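Side-chain contacts in glucosamine-6-phosphate deaminase (Thermotoga maritima, PDB 1J5X), which is a SIS-domain protein of the alpha/beta class, built round two parallel beta sheets: residues A[200-203]-A[204-208]; A[246-249]-A[250-253]. All coordinates share one frame; numbering follows the deposited sequence.

Contact 1. Residues A[200-203]-A[204-208]; sequences SWKV and IEKID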
loop_
_atom_site.group_PDB
_atom_site.type_symbol
_atom_site.label_atom_id
_atom_site.label_comp_id
_atom_site.label_asym_id
_atom_site.label_seq_id
_atom_site.Cartn_x
_atom_site.Cartn_y
_atom_site.Cartn_z
ATOM N N SER A 200 6.813 -0.798 -16.268
ATOM C CA SER A 200 7.094 0.176 -15.196
ATOM C C SER A 200 8.600 0.450 -15.156
ATOM O O SER A 200 9.027 1.617 -15.191
ATOM C CB SER A 200 6.631 -0.368 -13.827
ATOM O OG SER A 200 5.214 -0.442 -13.782
ATOM N N TRP A 201 9.374 -0.617 -15.098
ATOM C CA TRP A 201 10.831 -0.468 -15.026
ATOM C C TRP A 201 11.379 0.361 -16.151
ATOM O O TRP A 201 12.144 1.321 -15.926
ATOM C CB TRP A 201 11.522 -1.829 -15.013
ATOM C CG TRP A 201 12.997 -1.696 -14.712
ATOM C CD1 TRP A 201 13.989 -1.343 -15.579
ATOM C CD2 TRP A 201 13.600 -1.771 -13.421
ATOM N NE1 TRP A 201 15.176 -1.178 -14.904
ATOM C CE2 TRP A 201 14.967 -1.438 -13.574
ATOM C CE3 TRP A 201 13.117 -2.082 -12.139
ATOM C CZ2 TRP A 201 15.867 -1.406 -12.477
ATOM C CZ3 TRP A 201 14.021 -2.047 -11.044
ATOM C CH2 TRP A 201 15.375 -1.711 -11.233
ATOM N N LYS A 202 10.945 0.047 -17.376
ATOM C CA LYS A 202 11.448 0.761 -18.549
ATOM C C LYS A 202 10.969 2.192 -18.680
ATOM O O LYS A 202 11.732 3.059 -19.115
ATOM C CB LYS A 202 11.165 -0.046 -19.846
ATOM C CG LYS A 202 9.686 -0.324 -20.128
ATOM C CD LYS A 202 8.896 0.907 -20.659
ATOM C CE LYS A 202 9.348 1.362 -22.069
ATOM N NZ LYS A 202 8.813 2.718 -22.468
ATOM N N VAL A 203 9.717 2.459 -18.321
ATOM C CA VAL A 203 9.185 3.804 -18.366
ATOM C C VAL A 203 9.922 4.688 -17.333
ATOM O O VAL A 203 10.265 5.838 -17.617
ATOM C CB VAL A 203 7.652 3.817 -18.008
ATOM C CG1 VAL A 203 7.180 5.219 -17.740
ATOM C CG2 VAL A 203 6.817 3.142 -19.160
ATOM N N ILE A 204 10.154 4.156 -16.138
ATOM C CA ILE A 204 10.790 4.953 -15.087
ATOM C C ILE A 204 12.301 5.148 -15.397
ATOM O O ILE A 204 12.892 6.163 -15.054
ATOM C CB ILE A 204 10.562 4.298 -13.706
ATOM C CG1 ILE A 204 9.043 4.268 -13.400
ATOM C CG2 ILE A 204 11.301 5.129 -12.575
ATOM C CD1 ILE A 204 8.629 3.426 -12.183
ATOM N N GLU A 205 12.903 4.189 -16.083
ATOM C CA GLU A 205 14.310 4.338 -16.462
ATOM C C GLU A 205 14.541 5.597 -17.349
ATOM O O GLU A 205 15.639 6.139 -17.383
ATOM C CB GLU A 205 14.730 3.096 -17.213
ATOM C CG GLU A 205 16.134 2.687 -16.985
ATOM C CD GLU A 205 16.375 1.270 -17.493
ATOM O OE1 GLU A 205 17.196 0.574 -16.857
ATOM O OE2 GLU A 205 15.745 0.860 -18.506
ATOM N N LYS A 206 13.515 6.044 -18.066
ATOM C CA LYS A 206 13.609 7.199 -18.964
ATOM C C LYS A 206 13.503 8.538 -18.274
ATOM O O LYS A 206 13.722 9.571 -18.879
ATOM C CB LYS A 206 12.527 7.129 -20.043
ATOM C CG LYS A 206 12.671 5.965 -21.045
ATOM C CD LYS A 206 11.547 5.986 -22.068
ATOM C CE LYS A 206 11.693 4.862 -23.131
ATOM N NZ LYS A 206 13.129 4.533 -23.510
ATOM N N ILE A 207 13.124 8.526 -16.994
ATOM C CA ILE A 207 13.018 9.774 -16.253
ATOM C C ILE A 207 14.420 10.212 -15.839
ATOM O O ILE A 207 15.234 9.399 -15.416
ATOM C CB ILE A 207 12.148 9.633 -14.932
ATOM C CG1 ILE A 207 10.759 9.092 -15.287
ATOM C CG2 ILE A 207 12.040 11.022 -14.231
ATOM C CD1 ILE A 207 9.902 8.639 -14.089
ATOM N N ASP A 208 14.687 11.505 -15.993
ATOM C CA ASP A 208 15.973 12.076 -15.605
ATOM C C ASP A 208 15.907 12.262 -14.082
ATOM O O ASP A 208 15.638 13.366 -13.606
ATOM C CB ASP A 208 16.164 13.437 -16.270
ATOM C CG ASP A 208 17.557 13.990 -16.046
ATOM O OD1 ASP A 208 18.348 13.308 -15.340
ATOM O OD2 ASP A 208 17.855 15.088 -16.573
HETATM O O HOH W 1 13.654 2.529 -20.758
#
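I204 N donates to S200 O at 2.9 Å, a straight bond of 162° at hydrogen, and E205 N donates to W201 O at 3.0 Å, a more bent bond. These are i to i+4 bonds of helix 184-205. One residue on, the spacing shortens: K206 N reaches V203 O at 3.3 Å, an i to i+3 bond in place of i to i+4.

The same step of four carries the side chains. W201 CG is anti to the backbone N (chi1 -171°), which brings NE1 to the carboxylate of E205, and this meets the ring at its edge, near the ring plane. The bond from W201 NE1 to E205 OE1 is weak, 3.3 Å long and bent, and the carboxylate stands almost perpendicular to the indole, 86° from it. A water donates to K202 O at 2.6 Å and holds E205 OE2 and K206 NZ by weaker bonds, bridging an acid and a base that flank the same carbonyl.

Further out, the K202 chain, folded at its middle torsions, curls so that its NZ comes 3.7 Å from K206 CE, and K202 NZ and K206 NZ are 4.8 Å apart. On the buried side, I204 lays CG1 and CD1 beside S200 O, while S200 OG bonds back to F196 O. S200 and W201 rest on I317 of helix 313-326; V203 and I207 meet L291 of strand 289-293.

The outward face is thus knit by weak, water-assisted polar bonds. The water touches K206 NZ only weakly, and the two like-charged lysines, both exposed, probably repel each other mildly.

Contact 2. Residues A[246-249]-A[250-253]; sequences STLE and YRHG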
loop_
_atom_site.group_PDB
_atom_site.type_symbol
_atom_site.label_atom_id
_atom_site.label_comp_id
_atom_site.label_asym_id
_atom_site.label_seq_id
_atom_site.Cartn_x
_atom_site.Cartn_y
_atom_site.Cartn_z
ATOM N N SER A 246 -5.112 13.214 -2.192
ATOM C CA SER A 246 -6.242 12.727 -3.001
ATOM C C SER A 246 -6.089 13.613 -4.279
ATOM O O SER A 246 -5.816 14.829 -4.190
ATOM C CB SER A 246 -7.590 13.029 -2.310
ATOM O OG SER A 246 -8.643 12.577 -3.152
ATOM N N THR A 247 -6.323 13.023 -5.444
ATOM C CA THR A 247 -5.975 13.700 -6.700
ATOM C C THR A 247 -6.251 15.177 -6.902
ATOM O O THR A 247 -5.292 15.953 -7.213
ATOM C CB THR A 247 -6.511 12.863 -7.873
ATOM O OG1 THR A 247 -6.047 11.502 -7.719
ATOM C CG2 THR A 247 -5.971 13.375 -9.216
ATOM N N LEU A 248 -7.514 15.552 -6.815
ATOM C CA LEU A 248 -7.906 16.936 -7.047
ATOM C C LEU A 248 -7.545 17.836 -5.867
ATOM O O LEU A 248 -7.604 19.066 -6.004
ATOM C CB LEU A 248 -9.420 17.005 -7.320
ATOM C CG LEU A 248 -9.812 16.166 -8.532
ATOM C CD1 LEU A 248 -11.267 16.234 -8.756
ATOM C CD2 LEU A 248 -8.991 16.626 -9.755
ATOM N N GLU A 249 -7.141 17.244 -4.726
ATOM C CA GLU A 249 -6.806 18.079 -3.552
ATOM C C GLU A 249 -5.546 18.837 -3.828
ATOM O O GLU A 249 -5.300 19.862 -3.193
ATOM C CB GLU A 249 -6.534 17.217 -2.308
ATOM C CG GLU A 249 -7.840 16.689 -1.720
ATOM C CD GLU A 249 -8.681 17.827 -1.087
ATOM O OE1 GLU A 249 -8.311 18.360 -0.001
ATOM O OE2 GLU A 249 -9.689 18.209 -1.668
ATOM N N TYR A 250 -4.743 18.301 -4.750
ATOM C CA TYR A 250 -3.450 18.888 -5.030
ATOM C C TYR A 250 -3.525 20.360 -5.476
ATOM O O TYR A 250 -2.589 21.117 -5.235
ATOM C CB TYR A 250 -2.670 18.018 -6.050
ATOM C CG TYR A 250 -1.179 18.368 -6.055
ATOM C CD1 TYR A 250 -0.391 18.161 -4.910
ATOM C CD2 TYR A 250 -0.577 18.941 -7.187
ATOM C CE1 TYR A 250 0.926 18.497 -4.883
ATOM C CE2 TYR A 250 0.768 19.302 -7.176
ATOM C CZ TYR A 250 1.520 19.077 -6.024
ATOM O OH TYR A 250 2.842 19.395 -5.959
ATOM N N ARG A 251 -4.636 20.793 -6.052
ATOM C CA ARG A 251 -4.727 22.177 -6.467
ATOM C C ARG A 251 -4.962 23.112 -5.303
ATOM O O ARG A 251 -4.701 24.322 -5.431
ATOM C CB ARG A 251 -5.924 22.420 -7.391
ATOM C CG ARG A 251 -5.749 21.805 -8.823
ATOM C CD ARG A 251 -6.858 22.408 -9.707
ATOM N NE ARG A 251 -6.705 21.977 -11.102
ATOM C CZ ARG A 251 -7.344 20.931 -11.639
ATOM N NH1 ARG A 251 -8.194 20.185 -10.911
ATOM N NH2 ARG A 251 -7.131 20.628 -12.924
ATOM N N HIS A 252 -5.473 22.559 -4.188
ATOM C CA HIS A 252 -5.888 23.412 -3.107
ATOM C C HIS A 252 -4.815 23.750 -2.145
ATOM O O HIS A 252 -4.929 23.549 -0.927
ATOM C CB HIS A 252 -7.118 22.792 -2.396
ATOM C CG HIS A 252 -8.240 22.478 -3.313
ATOM N ND1 HIS A 252 -9.340 23.292 -3.456
ATOM C CD2 HIS A 252 -8.432 21.432 -4.155
ATOM C CE1 HIS A 252 -10.169 22.760 -4.331
ATOM N NE2 HIS A 252 -9.640 21.628 -4.773
ATOM N N GLY A 253 -3.713 24.217 -2.706
ATOM C CA GLY A 253 -2.597 24.602 -1.874
ATOM C C GLY A 253 -1.284 23.936 -2.103
ATOM O O GLY A 253 -0.265 24.625 -2.353
#
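L248 and R251 run side by side in the same direction, and their side chains come closest at L248 CD2 and R251 NH1, 3.8 Å apart, with the methyl oblique to the guanidinium. R251 stretches out from CG to NE, and NE forms a salt bridge with E282 of helix 273-285, while NH1 lies beside the leucine methyl.

The three backbone bonds across the contact each span three residues. Y250 N to T247 O and R251 N to L248 O are both weak at 3.4 Å; H252 N to E249 O is firmer at 2.9 Å. Such i to i+3 bonding marks a short 3-10 coil, here set in the connection between strands 241-245 and 262-267 of the four-stranded parallel sheet. H252 follows it as the centre of an inverse gamma turn, in which G253 N bonds weakly to R251 O.

Ring contacts come from H252. With CG beside its own backbone nitrogen (chi1 -54°), the imidazole folds back over the coil and presents its CD2 edge to L248 O, in the ring plane and 3.1 Å away. E249 O also lies near that edge, 3.6 Å from H252 CD2.

Most inward packing comes from Y250, whose ring turns against H214, V216 and L218 of strand 214-218 and L283 of helix 273-285; T247 also meets L218 and L279.

Overall arrangement
Both contacts are local and partly buried, each about 20 Å from the chain centre, and their own centres lie about 25 Å apart with no touch between them. Contact 1 belongs to the last turns of a long helix, so its bonds are mostly of the four-residue kind and its polar side chains reach one another along the outer face. Contact 2 is a 3-10 coil within a loop, where three-residue bonds dominate and R251 finds its salt-bridge partner, E282, in helix 273-285. They also abut different strands of the four-stranded sheet: 289-293, an outermost strand, borders contact 1, whereas the inner strand 214-218 receives the tyrosine of contact 2.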